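Local coordinates for protein ionotropic glutamate receptor bacterial homologue (Nostoc punctiforme, PDB 2PYY) that binds L-glutamate, as the extracellular ligand-binding core of a bacterial relative of ionotropic glutamate receptors that probably couples this binding to channel gating, at residues B[10-15]-B[66-71]; B[28-33]-B[214-219]; B[82-87]-B[183-188]; B[86-91]-B[158-163]. One frame throughout, in Å; residues are numbered along the deposited sequence.

Contact 1. Residues B[10-15]-B[66-71]; sequences RVIPPF and IAAISI. With GLU (glutamic acid), chain E.
Ile12 and Ala68 meet methyl to methyl, with Ile12 CG2 lying 3.7 Å from Ala68 CB, and both residues border the bound glutamate. The ligand's amino nitrogen N donates to Ala68 O at 2.7 Å and to Ser70 OG at 2.8 Å, two of the three bonds that grip the amino group, the third going to Asp158 OD2. Ser70 N answers with a bond to the ligand carboxylate atom O (2.8 Å), nearly straight at 164°. The other end of the ligand reaches Arg10: its side-chain carboxylate lies over one face of the guanidinium, with the ligand's CD offset toward the rim; the closest distances are doubtful, so individual bonds are not assigned. Arg10 starts out with CG anti to the backbone N (chi1 180°), and a bend at chi2 (-100°) then swings CD round.

A second layer positions these groups. Ala67 CB packs 3.6 Å from Arg10 O and 3.9 Å from Arg10 CB. Phe15 approaches Ala68 obliquely, CD1 standing 4.2 Å from Ala68 CB, while Ile12 O lies in the ring plane at its edge. Phe15 also packs on Phe26 and Ser27 of helix 26-38, and Glu184 OE1 is hydrogen-bonded to Ser70 OG. The two loops leave neighbouring parallel strands, 5-10 and 64-66, and bring backbone and side-chain groups to the ligand, an arrangement characteristic of the periplasmic-binding-protein-like core of glutamate receptors.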
# COMPACT_ATOMS: atom_id res chain seq x y z
N ARG B 10 10.53 -11.04 9.48
CA ARG B 10 9.24 -11.29 10.08
C ARG B 10 8.83 -12.66 9.54
O ARG B 10 8.94 -12.93 8.34
CB ARG B 10 8.25 -10.19 9.67
CG ARG B 10 6.85 -10.33 10.23
CD ARG B 10 5.93 -10.92 9.18
NE ARG B 10 4.63 -11.29 9.72
CZ ARG B 10 3.77 -10.44 10.27
NH1 ARG B 10 4.07 -9.15 10.37
NH2 ARG B 10 2.61 -10.89 10.75
N VAL B 11 8.42 -13.54 10.45
CA VAL B 11 8.01 -14.89 10.11
C VAL B 11 6.67 -14.90 9.38
O VAL B 11 5.66 -14.44 9.91
CB VAL B 11 7.92 -15.76 11.38
CG1 VAL B 11 7.51 -17.19 11.03
CG2 VAL B 11 9.28 -15.76 12.09
N ILE B 12 6.68 -15.41 8.16
CA ILE B 12 5.48 -15.49 7.33
C ILE B 12 5.75 -16.46 6.17
O ILE B 12 6.24 -16.07 5.12
CB ILE B 12 5.09 -14.08 6.77
CG1 ILE B 12 3.90 -14.21 5.82
CG2 ILE B 12 6.29 -13.42 6.10
CD1 ILE B 12 2.84 -13.15 6.04
N PRO B 13 5.46 -17.76 6.38
CA PRO B 13 5.68 -18.77 5.35
C PRO B 13 4.82 -18.57 4.11
O PRO B 13 3.70 -18.06 4.20
CB PRO B 13 5.39 -20.08 6.08
CG PRO B 13 4.41 -19.69 7.14
CD PRO B 13 4.98 -18.37 7.63
N PRO B 14 5.32 -18.98 2.94
CA PRO B 14 6.63 -19.61 2.73
C PRO B 14 7.79 -18.65 2.47
O PRO B 14 8.84 -19.07 1.98
CB PRO B 14 6.37 -20.51 1.53
CG PRO B 14 5.48 -19.64 0.70
CD PRO B 14 4.52 -19.03 1.70
N PHE B 15 7.61 -17.37 2.78
CA PHE B 15 8.69 -16.39 2.57
C PHE B 15 9.74 -16.50 3.68
O PHE B 15 10.93 -16.53 3.41
CB PHE B 15 8.11 -14.97 2.48
CG PHE B 15 7.16 -14.80 1.33
CD1 PHE B 15 5.81 -15.13 1.47
CD2 PHE B 15 7.63 -14.45 0.06
CE1 PHE B 15 4.95 -15.11 0.36
CE2 PHE B 15 6.79 -14.43 -1.04
CZ PHE B 15 5.45 -14.76 -0.90
N ILE B 66 13.41 -7.49 5.44
CA ILE B 66 12.86 -8.26 4.34
C ILE B 66 11.97 -9.35 4.91
O ILE B 66 12.24 -9.90 5.98
CB ILE B 66 13.98 -8.90 3.48
CG1 ILE B 66 13.37 -9.67 2.32
CG2 ILE B 66 14.80 -9.86 4.34
CD1 ILE B 66 14.39 -10.27 1.34
N ALA B 67 10.90 -9.65 4.19
CA ALA B 67 9.94 -10.69 4.58
C ALA B 67 8.93 -10.73 3.43
O ALA B 67 9.27 -11.08 2.30
CB ALA B 67 9.26 -10.31 5.89
N ALA B 68 7.70 -10.35 3.75
CA ALA B 68 6.63 -10.29 2.78
C ALA B 68 6.11 -8.86 2.96
O ALA B 68 4.95 -8.64 3.31
CB ALA B 68 5.55 -11.31 3.14
N ILE B 69 7.00 -7.90 2.75
CA ILE B 69 6.72 -6.48 2.92
C ILE B 69 6.17 -5.73 1.71
O ILE B 69 6.91 -5.40 0.78
CB ILE B 69 8.01 -5.75 3.41
CG1 ILE B 69 8.64 -6.53 4.56
CG2 ILE B 69 7.65 -4.31 3.87
CD1 ILE B 69 9.90 -5.90 5.15
N SER B 70 4.87 -5.44 1.72
CA SER B 70 4.25 -4.73 0.61
C SER B 70 4.77 -3.31 0.48
O SER B 70 4.93 -2.59 1.46
CB SER B 70 2.74 -4.68 0.83
OG SER B 70 2.20 -5.98 0.85
N ILE B 71 5.04 -2.92 -0.76
CA ILE B 71 5.49 -1.58 -1.08
C ILE B 71 4.21 -0.75 -1.25
O ILE B 71 3.34 -1.08 -2.06
CB ILE B 71 6.29 -1.58 -2.41
CG1 ILE B 71 7.52 -2.49 -2.25
CG2 ILE B 71 6.70 -0.15 -2.80
CD1 ILE B 71 8.35 -2.61 -3.50
N GLU E . 2.37 -7.98 2.85
CA GLU E . 1.78 -7.56 4.16
C GLU E . 2.25 -6.14 4.50
O GLU E . 3.33 -5.75 4.01
CB GLU E . 2.22 -8.51 5.27
CG GLU E . 1.57 -8.23 6.62
CD GLU E . 2.13 -9.10 7.74
OE1 GLU E . 1.54 -9.11 8.84
OE2 GLU E . 3.18 -9.76 7.52
OXT GLU E . 1.53 -5.45 5.24

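Contact 2. Residues B[28-33]-B[214-219]; sequences IDLWRS and QSLYDK
Asp29 and Lys219 are joined by a salt bridge between two helices; the axes of helical segments 28-33 and 214-219 approach to 10.4 Å, their directions 161° apart and so nearly antiparallel. Asp29 OD2 takes a hydrogen bond from Lys219 NZ at 2.9 Å, met from above the carboxylate plane, 39° out of it. Lys219 reaches it with CG anti to its backbone N (chi1 170°) and an extended chain beyond, which crosses the aspartate at about a right angle. Asp29 OD1 pairs with Arg32 NH1 at 2.8 Å, one turn on, and OD2 also accepts from Trp220 NE1. One carboxylate thus lies between two cations, Arg32 NH1 and Lys219 NZ being 5.8 Å apart, and it would probably screen their repulsion.

Leu30 follows with the apolar part of the interface. Leu216 CD2 lies 3.7 Å from Leu30 CA and 4.0 Å from Leu30 CD1, so this methyl rests against the backbone as well as the side chain. At Ser33 the same methyl comes within 4.1 Å of OG.

Around this pairing, helix 197-209 covers Leu30 and Ser33 through Leu207, Leu204 also touches Leu30, and Trp31 lies on the side away from segment 214-219 and packs on strand 64-66.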
# COMPACT_ATOMS: atom_id res chain seq x y z
N ILE B 28 14.30 -15.60 2.76
CA ILE B 28 15.55 -15.94 3.44
C ILE B 28 16.60 -16.33 2.37
O ILE B 28 17.74 -15.85 2.41
CB ILE B 28 15.33 -17.13 4.45
CG1 ILE B 28 14.39 -16.68 5.57
CG2 ILE B 28 16.67 -17.53 5.11
CD1 ILE B 28 14.88 -15.45 6.33
N ASP B 29 16.23 -17.18 1.42
CA ASP B 29 17.17 -17.59 0.36
C ASP B 29 17.55 -16.44 -0.57
O ASP B 29 18.71 -16.30 -0.98
CB ASP B 29 16.61 -18.73 -0.49
CG ASP B 29 16.46 -20.02 0.30
OD1 ASP B 29 17.09 -20.14 1.37
OD2 ASP B 29 15.72 -20.91 -0.16
N LEU B 30 16.57 -15.62 -0.92
CA LEU B 30 16.84 -14.49 -1.81
C LEU B 30 17.80 -13.50 -1.14
O LEU B 30 18.77 -13.07 -1.76
CB LEU B 30 15.54 -13.78 -2.20
CG LEU B 30 15.71 -12.63 -3.20
CD1 LEU B 30 16.25 -13.18 -4.50
CD2 LEU B 30 14.37 -11.95 -3.43
N TRP B 31 17.53 -13.13 0.10
CA TRP B 31 18.43 -12.20 0.76
C TRP B 31 19.86 -12.76 0.89
O TRP B 31 20.83 -12.06 0.66
CB TRP B 31 17.90 -11.82 2.15
CG TRP B 31 18.89 -11.02 2.91
CD1 TRP B 31 19.61 -11.43 4.00
CD2 TRP B 31 19.38 -9.72 2.56
NE1 TRP B 31 20.52 -10.46 4.34
CE2 TRP B 31 20.40 -9.40 3.48
CE3 TRP B 31 19.06 -8.79 1.56
CZ2 TRP B 31 21.10 -8.20 3.43
CZ3 TRP B 31 19.76 -7.59 1.51
CH2 TRP B 31 20.77 -7.31 2.45
N ARG B 32 19.97 -14.03 1.26
CA ARG B 32 21.28 -14.66 1.40
C ARG B 32 22.08 -14.55 0.10
O ARG B 32 23.26 -14.26 0.13
CB ARG B 32 21.12 -16.13 1.78
CG ARG B 32 22.44 -16.89 1.95
CD ARG B 32 22.21 -18.40 1.98
NE ARG B 32 21.45 -18.83 3.16
CZ ARG B 32 20.31 -19.51 3.11
NH1 ARG B 32 19.80 -19.85 1.92
NH2 ARG B 32 19.69 -19.88 4.22
N SER B 33 21.42 -14.77 -1.04
CA SER B 33 22.11 -14.69 -2.34
C SER B 33 22.55 -13.27 -2.65
O SER B 33 23.66 -13.04 -3.14
CB SER B 33 21.19 -15.17 -3.47
OG SER B 33 20.71 -16.47 -3.23
N GLN B 214 14.92 -17.11 -10.77
CA GLN B 214 14.03 -18.08 -11.38
C GLN B 214 14.08 -19.40 -10.60
O GLN B 214 13.05 -19.95 -10.23
CB GLN B 214 14.48 -18.30 -12.82
CG GLN B 214 13.40 -18.11 -13.86
CD GLN B 214 12.58 -19.36 -14.06
OE1 GLN B 214 12.65 -19.99 -15.12
NE2 GLN B 214 11.80 -19.73 -13.05
N SER B 215 15.29 -19.89 -10.34
CA SER B 215 15.44 -21.16 -9.62
C SER B 215 14.90 -21.10 -8.20
O SER B 215 14.31 -22.06 -7.71
CB SER B 215 16.91 -21.58 -9.60
OG SER B 215 17.40 -21.74 -10.93
N LEU B 216 15.10 -19.96 -7.53
CA LEU B 216 14.62 -19.79 -6.17
C LEU B 216 13.10 -19.80 -6.14
O LEU B 216 12.49 -20.44 -5.28
CB LEU B 216 15.12 -18.47 -5.58
CG LEU B 216 16.32 -18.56 -4.63
CD1 LEU B 216 17.40 -19.45 -5.20
CD2 LEU B 216 16.84 -17.15 -4.36
N TYR B 217 12.50 -19.09 -7.09
CA TYR B 217 11.05 -19.02 -7.15
C TYR B 217 10.44 -20.40 -7.35
O TYR B 217 9.47 -20.76 -6.68
CB TYR B 217 10.59 -18.10 -8.30
CG TYR B 217 9.09 -18.07 -8.42
CD1 TYR B 217 8.32 -17.23 -7.62
CD2 TYR B 217 8.43 -18.94 -9.28
CE1 TYR B 217 6.93 -17.27 -7.66
CE2 TYR B 217 7.04 -18.99 -9.32
CZ TYR B 217 6.30 -18.15 -8.51
OH TYR B 217 4.93 -18.24 -8.53
N ASP B 218 11.01 -21.17 -8.26
CA ASP B 218 10.48 -22.50 -8.55
C ASP B 218 10.68 -23.45 -7.37
O ASP B 218 9.96 -24.45 -7.23
CB ASP B 218 11.14 -23.09 -9.80
CG ASP B 218 10.77 -22.34 -11.06
OD1 ASP B 218 9.63 -21.85 -11.14
OD2 ASP B 218 11.62 -22.26 -11.98
N LYS B 219 11.66 -23.14 -6.53
CA LYS B 219 11.94 -23.96 -5.36
C LYS B 219 10.86 -23.83 -4.28
O LYS B 219 10.54 -24.80 -3.60
CB LYS B 219 13.29 -23.58 -4.76
CG LYS B 219 13.55 -24.21 -3.40
CD LYS B 219 14.87 -23.71 -2.82
CE LYS B 219 15.18 -24.35 -1.47
NZ LYS B 219 16.29 -23.66 -0.78

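Contact 3. Residues B[82-87]-B[183-188]; sequences SLPIFA and EESYGI
The side chains of Phe86 and Tyr186 lie side by side, pointing the same way; their ring planes are 18° apart but so far slid (centroids 5.9 Å) that the rings barely overlap. The contact is at one side of the tyrosine ring, Tyr186 CD2 lying 3.8 Å from Phe86 CB and 4.0 Å from Phe86 CD2. Phe15 makes edge-to-face contacts with both rings, and Phe86 has a further one with Phe26.

In the backbone, Ile85 N donates to Tyr186 O at 2.6 Å and Tyr186 N to Phe86 O at 3.0 Å. Ile85 and Phe86 therefore both face Tyr186, a classic beta bulge in the antiparallel pairing. Ile85 crosses Tyr186 at about a right angle, with CG1 3.9 Å from Tyr186 CB.

Further along, Ser82 N donates to Ile188 O, and Ser82 OG accepts from Ile188 N (3.3 Å, 167°) while donating to Leu83 O at 2.7 Å. With OG between its backbone N and carbonyl carbon (chi1 70°), Ser82 links segment 183-188 to the carbonyl of its own neighbour. An alanine here would probably leave Ile188 N and Leu83 O without these partners and the loop at 82-84 less firmly tied to Ile188.

Pro84 packs on Pro84 of the second subunit. The two backbone bonds hold the bulge, and the Tyr186 ring, which lines the ligand pocket, has its OH bonded to Asp158 OD2 and Ser88 OG.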
# COMPACT_ATOMS: atom_id res chain seq x y z
N SER B 82 13.75 -1.35 -2.37
CA SER B 82 14.58 -1.83 -3.45
C SER B 82 13.56 -2.11 -4.54
O SER B 82 12.36 -1.83 -4.37
CB SER B 82 15.20 -3.16 -3.10
OG SER B 82 14.19 -4.16 -3.06
N LEU B 83 14.03 -2.66 -5.65
CA LEU B 83 13.14 -3.06 -6.73
C LEU B 83 12.30 -4.18 -6.15
O LEU B 83 12.73 -4.85 -5.23
CB LEU B 83 13.97 -3.61 -7.89
CG LEU B 83 14.74 -2.53 -8.64
CD1 LEU B 83 15.79 -3.15 -9.58
CD2 LEU B 83 13.75 -1.70 -9.41
N PRO B 84 11.10 -4.39 -6.68
CA PRO B 84 10.24 -5.47 -6.17
C PRO B 84 10.93 -6.83 -6.20
O PRO B 84 11.66 -7.14 -7.15
CB PRO B 84 9.01 -5.41 -7.08
CG PRO B 84 9.53 -4.74 -8.34
CD PRO B 84 10.45 -3.68 -7.79
N ILE B 85 10.71 -7.65 -5.17
CA ILE B 85 11.33 -8.98 -5.14
C ILE B 85 10.29 -10.05 -5.41
O ILE B 85 10.63 -11.23 -5.54
CB ILE B 85 11.94 -9.33 -3.77
CG1 ILE B 85 10.84 -9.25 -2.70
CG2 ILE B 85 13.11 -8.42 -3.48
CD1 ILE B 85 11.26 -9.66 -1.33
N PHE B 86 9.03 -9.64 -5.48
CA PHE B 86 7.93 -10.58 -5.69
C PHE B 86 6.63 -9.86 -6.06
O PHE B 86 6.41 -8.73 -5.64
CB PHE B 86 7.71 -11.37 -4.39
CG PHE B 86 6.96 -12.66 -4.57
CD1 PHE B 86 7.64 -13.85 -4.79
CD2 PHE B 86 5.57 -12.69 -4.49
CE1 PHE B 86 6.96 -15.06 -4.93
CE2 PHE B 86 4.87 -13.89 -4.64
CZ PHE B 86 5.57 -15.08 -4.86
N ALA B 87 5.78 -10.53 -6.83
CA ALA B 87 4.49 -9.99 -7.23
C ALA B 87 3.44 -10.73 -6.40
O ALA B 87 3.32 -11.95 -6.49
CB ALA B 87 4.24 -10.23 -8.73
N GLU B 183 -3.42 -5.69 -6.16
CA GLU B 183 -2.08 -6.19 -6.42
C GLU B 183 -1.03 -5.38 -5.70
O GLU B 183 -1.02 -4.15 -5.76
CB GLU B 183 -1.77 -6.16 -7.91
CG GLU B 183 -2.47 -7.24 -8.71
CD GLU B 183 -2.16 -7.17 -10.19
OE1 GLU B 183 -2.50 -8.14 -10.90
OE2 GLU B 183 -1.58 -6.15 -10.64
N GLU B 184 -0.13 -6.08 -5.01
CA GLU B 184 0.94 -5.42 -4.28
C GLU B 184 2.23 -6.17 -4.57
O GLU B 184 2.21 -7.38 -4.80
CB GLU B 184 0.69 -5.46 -2.77
CG GLU B 184 -0.72 -5.05 -2.32
CD GLU B 184 -0.85 -4.89 -0.81
OE1 GLU B 184 -0.44 -5.81 -0.05
OE2 GLU B 184 -1.38 -3.83 -0.39
N SER B 185 3.34 -5.47 -4.57
CA SER B 185 4.60 -6.14 -4.80
C SER B 185 5.37 -6.04 -3.49
O SER B 185 5.12 -5.13 -2.68
CB SER B 185 5.37 -5.49 -5.96
OG SER B 185 6.07 -4.34 -5.53
N TYR B 186 6.26 -6.99 -3.25
CA TYR B 186 7.08 -6.98 -2.04
C TYR B 186 8.44 -6.46 -2.39
O TYR B 186 8.93 -6.68 -3.50
CB TYR B 186 7.28 -8.38 -1.47
CG TYR B 186 6.03 -9.11 -1.09
CD1 TYR B 186 4.89 -8.43 -0.66
CD2 TYR B 186 5.99 -10.51 -1.14
CE1 TYR B 186 3.74 -9.13 -0.27
CE2 TYR B 186 4.86 -11.21 -0.76
CZ TYR B 186 3.74 -10.52 -0.33
OH TYR B 186 2.64 -11.24 0.04
N GLY B 187 9.08 -5.81 -1.43
CA GLY B 187 10.41 -5.27 -1.65
C GLY B 187 11.17 -5.32 -0.34
O GLY B 187 10.62 -5.71 0.70
N ILE B 188 12.45 -4.96 -0.40
CA ILE B 188 13.30 -4.91 0.79
C ILE B 188 13.10 -3.47 1.24
O ILE B 188 13.20 -2.54 0.43
CB ILE B 188 14.79 -5.22 0.42
CG1 ILE B 188 14.92 -6.71 0.07
CG2 ILE B 188 15.73 -4.88 1.59
CD1 ILE B 188 16.26 -7.12 -0.60

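Contact 4. Residues B[86-91]-B[158-163]. With GLU (glutamic acid), chain E.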
# COMPACT_ATOMS: atom_id res chain seq x y z
N PHE B 86 9.03 -9.64 -5.48
CA PHE B 86 7.93 -10.58 -5.69
C PHE B 86 6.63 -9.86 -6.06
O PHE B 86 6.41 -8.73 -5.64
CB PHE B 86 7.71 -11.37 -4.39
CG PHE B 86 6.96 -12.66 -4.57
CD1 PHE B 86 7.64 -13.85 -4.79
CD2 PHE B 86 5.57 -12.69 -4.49
CE1 PHE B 86 6.96 -15.06 -4.93
CE2 PHE B 86 4.87 -13.89 -4.64
CZ PHE B 86 5.57 -15.08 -4.86
N ALA B 87 5.78 -10.53 -6.83
CA ALA B 87 4.49 -9.99 -7.23
C ALA B 87 3.44 -10.73 -6.40
O ALA B 87 3.32 -11.95 -6.49
CB ALA B 87 4.24 -10.23 -8.73
N SER B 88 2.68 -9.99 -5.60
CA SER B 88 1.66 -10.60 -4.73
C SER B 88 0.37 -9.77 -4.69
O SER B 88 0.16 -8.92 -5.55
CB SER B 88 2.23 -10.74 -3.31
OG SER B 88 1.33 -11.39 -2.43
N GLY B 89 -0.48 -10.03 -3.71
CA GLY B 89 -1.72 -9.27 -3.60
C GLY B 89 -2.66 -9.84 -2.56
O GLY B 89 -2.46 -10.95 -2.06
N LEU B 90 -3.70 -9.08 -2.24
CA LEU B 90 -4.68 -9.53 -1.25
C LEU B 90 -5.71 -10.43 -1.89
O LEU B 90 -6.08 -10.24 -3.05
CB LEU B 90 -5.37 -8.33 -0.62
CG LEU B 90 -4.45 -7.24 -0.08
CD1 LEU B 90 -5.28 -6.06 0.42
CD2 LEU B 90 -3.59 -7.80 1.03
N GLN B 91 -6.18 -11.41 -1.13
CA GLN B 91 -7.19 -12.33 -1.62
C GLN B 91 -8.09 -12.75 -0.47
O GLN B 91 -7.72 -12.63 0.69
CB GLN B 91 -6.53 -13.54 -2.27
CG GLN B 91 -7.47 -14.38 -3.12
CD GLN B 91 -6.74 -15.07 -4.26
OE1 GLN B 91 -5.70 -15.69 -4.05
NE2 GLN B 91 -7.29 -14.96 -5.47
N ASP B 158 -2.40 -11.84 2.23
CA ASP B 158 -1.57 -12.04 1.04
C ASP B 158 -1.83 -13.41 0.39
O ASP B 158 -1.72 -14.45 1.04
CB ASP B 158 -0.10 -11.87 1.44
CG ASP B 158 0.17 -10.51 2.05
OD1 ASP B 158 -0.48 -10.16 3.05
OD2 ASP B 158 1.02 -9.78 1.53
N ALA B 159 -2.19 -13.39 -0.89
CA ALA B 159 -2.51 -14.62 -1.63
C ALA B 159 -1.51 -15.76 -1.48
O ALA B 159 -1.90 -16.91 -1.21
CB ALA B 159 -2.72 -14.30 -3.12
N PRO B 160 -0.21 -15.48 -1.67
CA PRO B 160 0.86 -16.48 -1.55
C PRO B 160 0.85 -17.15 -0.18
O PRO B 160 1.04 -18.35 -0.06
CB PRO B 160 2.13 -15.67 -1.76
CG PRO B 160 1.68 -14.53 -2.64
CD PRO B 160 0.33 -14.17 -2.08
N VAL B 161 0.62 -16.35 0.86
CA VAL B 161 0.61 -16.90 2.21
C VAL B 161 -0.62 -17.77 2.45
O VAL B 161 -0.52 -18.83 3.06
CB VAL B 161 0.69 -15.77 3.23
CG1 VAL B 161 0.63 -16.34 4.64
CG2 VAL B 161 1.98 -14.98 3.02
N LEU B 162 -1.78 -17.32 1.97
CA LEU B 162 -3.01 -18.09 2.13
C LEU B 162 -2.89 -19.43 1.39
O LEU B 162 -3.23 -20.49 1.93
CB LEU B 162 -4.23 -17.30 1.63
CG LEU B 162 -4.59 -16.02 2.42
CD1 LEU B 162 -5.67 -15.24 1.70
CD2 LEU B 162 -5.05 -16.41 3.82
N LEU B 163 -2.40 -19.40 0.15
CA LEU B 163 -2.26 -20.65 -0.61
C LEU B 163 -1.46 -21.68 0.15
O LEU B 163 -1.87 -22.83 0.27
CB LEU B 163 -1.58 -20.38 -1.96
CG LEU B 163 -2.51 -19.81 -3.03
CD1 LEU B 163 -1.69 -19.46 -4.26
CD2 LEU B 163 -3.60 -20.82 -3.39
N GLU E . 2.37 -7.98 2.85
CA GLU E . 1.78 -7.56 4.16
C GLU E . 2.25 -6.14 4.50
O GLU E . 3.33 -5.75 4.01
CB GLU E . 2.22 -8.51 5.27
CG GLU E . 1.57 -8.23 6.62
CD GLU E . 2.13 -9.10 7.74
OE1 GLU E . 1.54 -9.11 8.84
OE2 GLU E . 3.18 -9.76 7.52
OXT GLU E . 1.53 -5.45 5.24
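Where strand 86-94 meets the start of helix 159-166 at the glutamate site, Gly89 and Ala159 join them: Ala159 N donates to Gly89 O at 2.7 Å, nearly straight (173°) and nearly along the C=O axis. A CA-H...O contact from Asp158 CA reaches the same oxygen at 3.4 Å. Asp158 occupies the N-cap position, yet its side chain makes no capping bond. CG stands anti to the carbonyl carbon (chi1 -58°), and OD2 accepts from the ligand's amino N at 2.6 Å. Because OD2 also bonds Tyr186 OH, an alanine in place of Asp158 would probably leave the ligand's ammonium without the carboxylate bonded to it and Tyr186 OH without this partner, with Ser88 OG remaining.

Pro160 packs against the side chains of Phe86 and Ser88. Ser88 OG comes to 3.0 Å from Pro160 CD, a tight fit, and Phe86 CE2 touches Pro160 CG at 3.8 Å as the two side chains slide past each other in opposite directions. Farther along, Gln91 OE1 meets Ala159 CB at 3.4 Å, and Leu162 CD1 lies 3.5 Å from Gln91 O.

Segment 159-163 is inclined at 69° to strand segment 86-91; the helix follows strand 154-158, which lies antiparallel beside strand 86-94, and helix 140-148 packs on Val161 and Leu162.

How the contacts relate
Contacts 1 and 4 both touch the bound glutamate, their centres 10 Å apart, so the ligand bridges the loops after strands 5-10 and 64-66 and the start of helix 159-166. They also pack directly, Ile12 CG1 lying 3.5 Å from Val161 CG2. Contact 3 backs this site: it shares Phe86 and Ala87 with contact 4, and Glu184 O lies 2.8 Å from Ser88 N, while Ile71 N, 2.9 Å from Ser185 O, ties it to contact 1. Contact 2 stands farther off, about 17 Å from contact 4 between centres, but reaches the aromatic cluster through Tyr217 CE1, 3.5 Å from Phe86 CE1.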